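Local coordinates for protein succinyl-CoA ligase (ADP-forming) subunit alpha (Methanosaeta concilii, PDB 6HXI) that binds coenzyme A and belongs to the succinyl-CoA synthetase superfamily, with a citrate synthase-like domain at its C-terminal end, at residues D30-V34 / V333-P337. Coordinates in Å, arbitrary orientation, origin at the centre of the assembly. Numbering follows the deposited sequence.
Sequences DFDYV and VPRIP
The last turn of helix 22-34, residues 30-34, packs against 333-337, an extended segment without regular secondary structure that leads into strand 338-339. The turn is regular alpha helix, closed by V34 N to D30 O at 3.1 Å. The nearest CA atoms are those of V34 and P334, 5.4 Å apart. D30 meets I336 through its backbone, O to CD1 at 3.6 Å, and its side chain, OD1 to CD1 at 3.7 Å; its carboxylate also forms a salt bridge with R350 of the second subunit, against which I336 packs. Y33 sets CD2 3.6 Å from I336 CG1, while the R335 carbonyl O lies at the ring edge, 4.1 Å from CE2. V34 packs against P334 and I336: its O is 3.3 Å from P334 CG, its CB 3.7 Å from P334 CB and its CG1 3.8 Å from I336 CG1. I336 is m, t, which lays CG1 against Y33 and V34 and lets CD1 reach D30. P334 and I336 point toward the helix and R335 away, the alternation of an extended chain. The loop thus meets this Rossmann-like N-terminal domain by van der Waals packing of P334 and I336 on side chains and carbonyl oxygens, without hydrogen bonds between the segments, beside a subunit interface.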
ATOM      1  N   ASP B  30      16.828  40.240   6.438  1.00 36.45           N
ATOM      2  CA  ASP B  30      16.146  41.055   7.437  1.00 37.30           C
ATOM      3  C   ASP B  30      16.691  42.489   7.441  1.00 41.92           C
ATOM      4  O   ASP B  30      15.921  43.438   7.566  1.00 42.79           O
ATOM      5  CB  ASP B  30      16.270  40.400   8.830  1.00 39.21           C
ATOM      6  CG  ASP B  30      15.259  39.307   9.129  1.00 51.01           C
ATOM      7  OD1 ASP B  30      14.370  39.069   8.285  1.00 51.12           O
ATOM      8  OD2 ASP B  30      15.327  38.726  10.231  1.00 59.51           O
ATOM      9  N   PHE B  31      18.005  42.636   7.272  1.00 38.88           N
ATOM     10  CA  PHE B  31      18.678  43.937   7.217  1.00 39.56           C
ATOM     11  C   PHE B  31      18.258  44.691   5.951  1.00 42.71           C
ATOM     12  O   PHE B  31      17.902  45.853   6.033  1.00 42.06           O
ATOM     13  CB  PHE B  31      20.204  43.759   7.262  1.00 40.34           C
ATOM     14  CG  PHE B  31      20.967  45.057   7.382  1.00 42.25           C
ATOM     15  CD1 PHE B  31      20.828  45.869   8.508  1.00 45.04           C
ATOM     16  CD2 PHE B  31      21.822  45.475   6.370  1.00 44.03           C
ATOM     17  CE1 PHE B  31      21.551  47.070   8.625  1.00 45.71           C
ATOM     18  CE2 PHE B  31      22.532  46.686   6.483  1.00 47.18           C
ATOM     19  CZ  PHE B  31      22.397  47.465   7.614  1.00 45.39           C
ATOM     20  N   ASP B  32      18.228  43.998   4.805  1.00 39.63           N
ATOM     21  CA  ASP B  32      17.802  44.563   3.537  1.00 41.14           C
ATOM     22  C   ASP B  32      16.375  45.093   3.673  1.00 45.10           C
ATOM     23  O   ASP B  32      16.106  46.214   3.268  1.00 45.94           O
ATOM     24  CB  ASP B  32      17.873  43.501   2.421  1.00 42.93           C
ATOM     25  CG  ASP B  32      19.222  42.845   2.222  1.00 57.22           C
ATOM     26  OD1 ASP B  32      20.259  43.497   2.524  1.00 59.53           O
ATOM     27  OD2 ASP B  32      19.250  41.690   1.754  1.00 63.04           O
ATOM     28  N   TYR B  33      15.489  44.313   4.315  1.00 40.29           N
ATOM     29  CA  TYR B  33      14.115  44.718   4.561  1.00 40.43           C
ATOM     30  C   TYR B  33      14.008  46.025   5.423  1.00 47.52           C
ATOM     31  O   TYR B  33      13.340  46.966   4.988  1.00 49.41           O
ATOM     32  CB  TYR B  33      13.308  43.565   5.178  1.00 38.68           C
ATOM     33  CG  TYR B  33      11.853  43.908   5.341  1.00 37.55           C
ATOM     34  CD1 TYR B  33      10.983  43.860   4.257  1.00 40.25           C
ATOM     35  CD2 TYR B  33      11.345  44.306   6.572  1.00 38.70           C
ATOM     36  CE1 TYR B  33       9.639  44.222   4.393  1.00 44.49           C
ATOM     37  CE2 TYR B  33      10.007  44.659   6.725  1.00 41.01           C
ATOM     38  CZ  TYR B  33       9.160  44.623   5.629  1.00 51.39           C
ATOM     39  OH  TYR B  33       7.843  44.959   5.782  1.00 57.49           O
ATOM     40  N   VAL B  34      14.658  46.067   6.617  1.00 43.02           N
ATOM     41  CA  VAL B  34      14.622  47.220   7.528  1.00 44.79           C
ATOM     42  C   VAL B  34      15.320  48.466   6.933  1.00 52.13           C
ATOM     43  O   VAL B  34      15.004  49.570   7.345  1.00 54.43           O
ATOM     44  CB  VAL B  34      15.110  46.928   8.975  1.00 47.73           C
ATOM     45  CG1 VAL B  34      14.199  45.934   9.688  1.00 45.93           C
ATOM     46  CG2 VAL B  34      16.568  46.481   9.019  1.00 46.82           C
ATOM     47  N   VAL B 333      11.569  54.460  12.351  1.00 75.86           N
ATOM     48  CA  VAL B 333      12.081  53.276  13.040  1.00 75.03           C
ATOM     49  C   VAL B 333      11.429  52.013  12.414  1.00 81.84           C
ATOM     50  O   VAL B 333      10.202  51.861  12.466  1.00 82.58           O
ATOM     51  CB  VAL B 333      11.963  53.350  14.591  1.00 78.14           C
ATOM     52  CG1 VAL B 333      12.394  52.041  15.250  1.00 76.84           C
ATOM     53  CG2 VAL B 333      12.788  54.508  15.148  1.00 78.38           C
ATOM     54  N   PRO B 334      12.233  51.134  11.767  1.00 77.91           N
ATOM     55  CA  PRO B 334      11.651  49.951  11.108  1.00 77.15           C
ATOM     56  C   PRO B 334      11.157  48.852  12.068  1.00 78.66           C
ATOM     57  O   PRO B 334      11.502  48.858  13.262  1.00 78.30           O
ATOM     58  CB  PRO B 334      12.770  49.474  10.173  1.00 79.14           C
ATOM     59  CG  PRO B 334      13.889  50.485  10.303  1.00 84.20           C
ATOM     60  CD  PRO B 334      13.696  51.178  11.593  1.00 79.43           C
ATOM     61  N   ARG B 335      10.317  47.918  11.549  1.00 71.71           N
ATOM     62  CA  ARG B 335       9.736  46.867  12.382  1.00 68.96           C
ATOM     63  C   ARG B 335       9.524  45.540  11.655  1.00 65.44           C
ATOM     64  O   ARG B 335       8.929  45.496  10.569  1.00 66.56           O
ATOM     65  CB  ARG B 335       8.423  47.371  12.994  1.00 73.66           C
ATOM     66  CG  ARG B 335       7.977  46.642  14.257  1.00 94.10           C
ATOM     67  CD  ARG B 335       7.135  47.542  15.161  1.00111.28           C
ATOM     68  NE  ARG B 335       5.814  47.863  14.606  1.00122.76           N
ATOM     69  CZ  ARG B 335       5.459  49.059  14.142  1.00138.51           C
ATOM     70  NH1 ARG B 335       6.323  50.066  14.152  1.00124.40           N
ATOM     71  NH2 ARG B 335       4.237  49.257  13.668  1.00128.04           N
ATOM     72  N   ILE B 336      10.025  44.458  12.269  1.00 54.39           N
ATOM     73  CA  ILE B 336       9.892  43.078  11.787  1.00 50.87           C
ATOM     74  C   ILE B 336       9.247  42.258  12.932  1.00 50.00           C
ATOM     75  O   ILE B 336       9.673  42.386  14.090  1.00 47.79           O
ATOM     76  CB  ILE B 336      11.250  42.451  11.296  1.00 53.36           C
ATOM     77  CG1 ILE B 336      11.689  43.033   9.934  1.00 54.62           C
ATOM     78  CG2 ILE B 336      11.197  40.897  11.221  1.00 51.63           C
ATOM     79  CD1 ILE B 336      12.935  42.328   9.242  1.00 54.29           C
ATOM     80  N   PRO B 337       8.237  41.414  12.647  1.00 44.66           N
ATOM     81  CA  PRO B 337       7.645  40.599  13.725  1.00 43.14           C
ATOM     82  C   PRO B 337       8.641  39.606  14.294  1.00 45.44           C
ATOM     83  O   PRO B 337       9.608  39.225  13.626  1.00 46.37           O
ATOM     84  CB  PRO B 337       6.492  39.861  13.038  1.00 45.14           C
ATOM     85  CG  PRO B 337       6.290  40.516  11.737  1.00 50.83           C
ATOM     86  CD  PRO B 337       7.598  41.126  11.344  1.00 46.99           C
TER